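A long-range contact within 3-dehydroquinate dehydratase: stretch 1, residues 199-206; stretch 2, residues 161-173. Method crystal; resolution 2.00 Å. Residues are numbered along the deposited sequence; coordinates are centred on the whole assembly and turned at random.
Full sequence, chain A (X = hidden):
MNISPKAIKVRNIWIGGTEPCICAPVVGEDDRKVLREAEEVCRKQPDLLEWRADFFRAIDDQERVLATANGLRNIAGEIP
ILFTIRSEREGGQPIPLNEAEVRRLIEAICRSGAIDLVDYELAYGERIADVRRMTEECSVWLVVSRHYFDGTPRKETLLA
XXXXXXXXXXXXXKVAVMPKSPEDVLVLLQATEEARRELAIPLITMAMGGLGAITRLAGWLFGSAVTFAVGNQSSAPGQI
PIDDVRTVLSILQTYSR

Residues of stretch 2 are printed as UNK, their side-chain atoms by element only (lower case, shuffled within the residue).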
# COMPACT_ATOMS: atom_id res chain seq x y z
N LEU A 199 20.04 -8.01 5.33
CA LEU A 199 20.88 -8.31 4.17
C LEU A 199 21.60 -7.11 3.55
O LEU A 199 21.16 -5.97 3.66
CB LEU A 199 20.06 -9.00 3.07
CG LEU A 199 19.16 -10.17 3.48
CD1 LEU A 199 18.87 -11.02 2.27
CD2 LEU A 199 19.81 -10.99 4.57
N ALA A 200 22.71 -7.38 2.87
CA ALA A 200 23.46 -6.31 2.23
C ALA A 200 23.09 -6.18 0.76
O ALA A 200 23.46 -5.20 0.11
CB ALA A 200 24.98 -6.57 2.38
N ILE A 201 22.33 -7.14 0.24
CA ILE A 201 21.94 -7.14 -1.18
C ILE A 201 20.46 -6.77 -1.39
O ILE A 201 19.67 -6.80 -0.44
CB ILE A 201 22.18 -8.53 -1.81
CG1 ILE A 201 21.27 -9.55 -1.12
CG2 ILE A 201 23.65 -8.94 -1.66
CD1 ILE A 201 21.30 -10.96 -1.76
N PRO A 202 20.08 -6.39 -2.62
CA PRO A 202 18.69 -6.02 -2.94
C PRO A 202 17.75 -7.21 -2.74
O PRO A 202 18.16 -8.36 -2.82
CB PRO A 202 18.77 -5.61 -4.42
CG PRO A 202 20.17 -5.02 -4.51
CD PRO A 202 20.99 -6.04 -3.74
N LEU A 203 16.48 -6.90 -2.50
CA LEU A 203 15.44 -7.89 -2.26
C LEU A 203 14.28 -7.70 -3.24
O LEU A 203 13.97 -6.57 -3.64
CB LEU A 203 14.89 -7.69 -0.84
CG LEU A 203 15.34 -8.47 0.39
CD1 LEU A 203 16.77 -8.95 0.24
CD2 LEU A 203 15.15 -7.58 1.60
N ILE A 204 13.65 -8.80 -3.64
CA ILE A 204 12.48 -8.74 -4.52
C ILE A 204 11.45 -9.59 -3.84
O ILE A 204 11.64 -10.80 -3.69
CB ILE A 204 12.71 -9.34 -5.90
CG1 ILE A 204 13.85 -8.62 -6.62
CG2 ILE A 204 11.41 -9.24 -6.75
CD1 ILE A 204 14.23 -9.30 -7.93
N THR A 205 10.34 -8.98 -3.42
CA THR A 205 9.30 -9.75 -2.77
C THR A 205 7.94 -9.36 -3.33
O THR A 205 7.76 -8.26 -3.88
CB THR A 205 9.24 -9.50 -1.23
OG1 THR A 205 8.83 -8.16 -0.98
CG2 THR A 205 10.60 -9.77 -0.56
N MET A 206 6.99 -10.28 -3.19
CA MET A 206 5.63 -10.04 -3.64
C MET A 206 4.65 -11.07 -3.08
O MET A 206 5.02 -12.21 -2.78
CB MET A 206 5.52 -10.05 -5.18
CG MET A 206 6.00 -11.33 -5.86
SD MET A 206 7.79 -11.30 -6.18
CE MET A 206 7.86 -10.44 -7.76
N UNK A 161 14.70 -17.78 4.35
CA UNK A 161 14.92 -18.00 2.92
C UNK A 161 15.82 -16.93 2.32
O UNK A 161 16.75 -17.24 1.57
o UNK A 161 13.34 -20.33 2.51
c UNK A 161 12.77 -19.23 2.34
c UNK A 161 13.60 -17.98 2.12
o UNK A 161 11.52 -19.10 2.33
N UNK A 162 15.54 -15.67 2.63
CA UNK A 162 16.32 -14.58 2.09
C UNK A 162 17.73 -14.55 2.68
O UNK A 162 18.69 -14.21 1.99
c UNK A 162 15.60 -13.24 2.32
s UNK A 162 13.49 -11.51 1.60
c UNK A 162 12.46 -11.91 3.05
c UNK A 162 14.41 -13.04 1.38
N UNK A 163 17.87 -14.89 3.95
CA UNK A 163 19.19 -14.89 4.55
C UNK A 163 20.05 -15.95 3.85
O UNK A 163 21.21 -15.71 3.55
c UNK A 163 19.20 -13.93 8.21
c UNK A 163 19.11 -15.18 6.05
c UNK A 163 18.51 -14.05 6.86
c UNK A 163 19.69 -15.59 9.96
n UNK A 163 20.94 -15.15 10.05
n UNK A 163 18.85 -15.03 9.10
n UNK A 163 19.28 -16.58 10.74
N UNK A 164 19.45 -17.11 3.59
CA UNK A 164 20.15 -18.22 2.95
C UNK A 164 20.53 -17.88 1.50
O UNK A 164 21.62 -18.23 1.03
c UNK A 164 20.67 -21.17 4.22
c UNK A 164 20.04 -20.78 2.89
n UNK A 164 20.18 -22.26 4.80
c UNK A 164 19.28 -19.47 2.99
o UNK A 164 21.56 -20.50 4.72
N UNK A 165 19.63 -17.22 0.79
CA UNK A 165 19.89 -16.84 -0.59
C UNK A 165 21.18 -16.02 -0.61
O UNK A 165 22.07 -16.25 -1.43
c UNK A 165 18.73 -16.03 -1.14
N UNK A 166 21.29 -15.06 0.32
CA UNK A 166 22.49 -14.24 0.40
C UNK A 166 23.66 -15.13 0.79
O UNK A 166 24.75 -14.97 0.26
o UNK A 166 23.65 -9.99 2.37
o UNK A 166 23.04 -11.55 3.77
c UNK A 166 22.31 -13.11 1.42
c UNK A 166 23.55 -12.22 1.54
c UNK A 166 23.41 -11.17 2.64
N UNK A 167 23.44 -16.07 1.70
CA UNK A 167 24.51 -17.00 2.12
C UNK A 167 25.08 -17.78 0.92
O UNK A 167 26.29 -18.05 0.87
c UNK A 167 24.32 -17.72 5.62
c UNK A 167 23.98 -18.01 3.15
n UNK A 167 23.77 -17.17 6.86
c UNK A 167 23.43 -17.41 4.43
c UNK A 167 22.66 -17.58 7.46
n UNK A 167 21.94 -18.58 6.94
n UNK A 167 22.25 -16.99 8.57
N UNK A 168 24.22 -18.15 -0.03
CA UNK A 168 24.65 -18.90 -1.21
C UNK A 168 25.28 -18.04 -2.30
O UNK A 168 25.58 -18.53 -3.39
c UNK A 168 23.60 -23.10 -0.11
c UNK A 168 23.07 -20.91 -1.05
c UNK A 168 21.76 -21.07 -0.60
c UNK A 168 23.99 -21.94 -0.79
c UNK A 168 21.37 -22.22 0.07
c UNK A 168 23.48 -19.68 -1.82
c UNK A 168 22.28 -23.23 0.32
o UNK A 168 21.87 -24.37 0.97
N UNK A 169 25.46 -16.75 -2.03
CA UNK A 169 26.09 -15.89 -3.00
C UNK A 169 25.17 -15.10 -3.91
O UNK A 169 25.62 -14.53 -4.90
N UNK A 170 23.88 -15.05 -3.60
CA UNK A 170 22.96 -14.30 -4.43
C UNK A 170 23.32 -12.82 -4.53
O UNK A 170 23.86 -12.22 -3.59
c UNK A 170 21.53 -14.44 -3.88
N UNK A 171 23.03 -12.23 -5.69
CA UNK A 171 23.25 -10.81 -5.87
C UNK A 171 21.93 -10.12 -5.51
O UNK A 171 21.91 -8.95 -5.11
c UNK A 171 25.04 -10.94 -7.68
o UNK A 171 25.21 -11.67 -8.67
o UNK A 171 25.98 -10.56 -6.95
c UNK A 171 23.62 -10.49 -7.32
N UNK A 172 20.85 -10.88 -5.66
CA UNK A 172 19.51 -10.40 -5.36
C UNK A 172 18.74 -11.59 -4.80
O UNK A 172 18.82 -12.69 -5.34
c UNK A 172 17.33 -9.56 -6.30
c UNK A 172 18.85 -8.10 -8.43
c UNK A 172 19.53 -8.73 -7.23
c UNK A 172 18.77 -9.91 -6.63
N UNK A 173 18.01 -11.37 -3.71
CA UNK A 173 17.22 -12.42 -3.07
C UNK A 173 15.76 -12.22 -3.43
O UNK A 173 15.25 -11.10 -3.32
c UNK A 173 17.39 -12.36 -1.57

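Position 161 carries two carbons, the second bearing two oxygens, a short carboxylate out of reach of stretch 1; it is Asp161, in a helix that begins earlier in the chain. Position 162 has an unbranched chain of two carbons, a sulfur and a terminal carbon, touching Leu199, Leu203 and Thr205, which identifies methionine. Its CA-to-CB bond points toward stretch 1, where Met162 SD lies 3.8 Å from Leu203 CG and 4.0 Å from Thr205 CG2, while Met162 CB is 4.0 Å from Leu199 CD1.

At 163, three carbons, a nitrogen and a carbon carrying two more nitrogens make a guanidinium chain beside Leu199. Arg163 points away, yet the base of its side chain still borders the leucine, with Arg163 CG 4.0 Å from Leu199 CD2. Position 164 also points away; its three carbons, the last with one oxygen and one nitrogen, form the amide of Gln164. The single carbon at 165 is Ala165, which faces stretch 1, but Ala165 CB comes no nearer than 5.7 Å, to Ile201 CD1.

Position 166 has three carbons, the third carrying two oxygens. This longer carboxylate reaches the backbone of Ala200 on stretch 1; this is Glu166. One oxygen accepts a hydrogen bond: Glu166 OE2 is 2.8 Å from Ala200 N, with a nearly straight angle of 171°. Both chi1 and chi2 are t, so the extended chain carries its charge from the helix to the loop.

At 167, three carbons, a nitrogen and a carbon carrying two more nitrogens, all out of reach of stretch 1, mark Arg167; its NH1 donates to Gln164 OE1 at 3.0 Å, a bond within the helical segment. Position 168, one carbon followed by a six-carbon ring bearing an oxygen, is Tyr168, also out of reach of stretch 1. No side-chain atom exists at 169. Its phi of 95° closes a Schellman motif, and a CB here would be jammed against the preceding carbonyl oxygen, so the backbone itself calls for Gly169.

A single carbon at 170, near Ile201, gives Ala170, whose CB meets Ile201 CD1 at 4.1 Å. Position 171 has two carbons, the second carrying two oxygens: Asp171. The side chain points away, and its backbone makes the contact, Asp171 O lying 3.3 Å from both Ile201 CB and Pro202 CD. At 172, four carbons, forked at the first with one two-carbon arm, pack against Ile204: Ile172, whose CG2 is 3.5 Å from Ile204 CD1. The lone carbon at 173, against Leu203 and Ile201, is Ala173, with CB 3.9 Å from Leu203 CD1 and 4.2 Å from Ile201 CD1.

The contact joins a parallel strand pairing to a helix packed beside it. Ala173 N donates to Pro202 O at 3.1 Å, and Ile204 N donates to Ala173 O at 2.8 Å, so Ala173 engages the residues flanking its bridge partner, Leu203. The side chains of this pair share a face of the sheet, on which Met162 also packs against Leu203. Leu199 and Ile201 extend the apolar contact to the helix and the turn, while Glu166 fixes the loop through Ala200 N. Together the two stretches bury 624 Å², counting both sides.

Stretch 2, residues 161-173: DMRQAERYGADIA
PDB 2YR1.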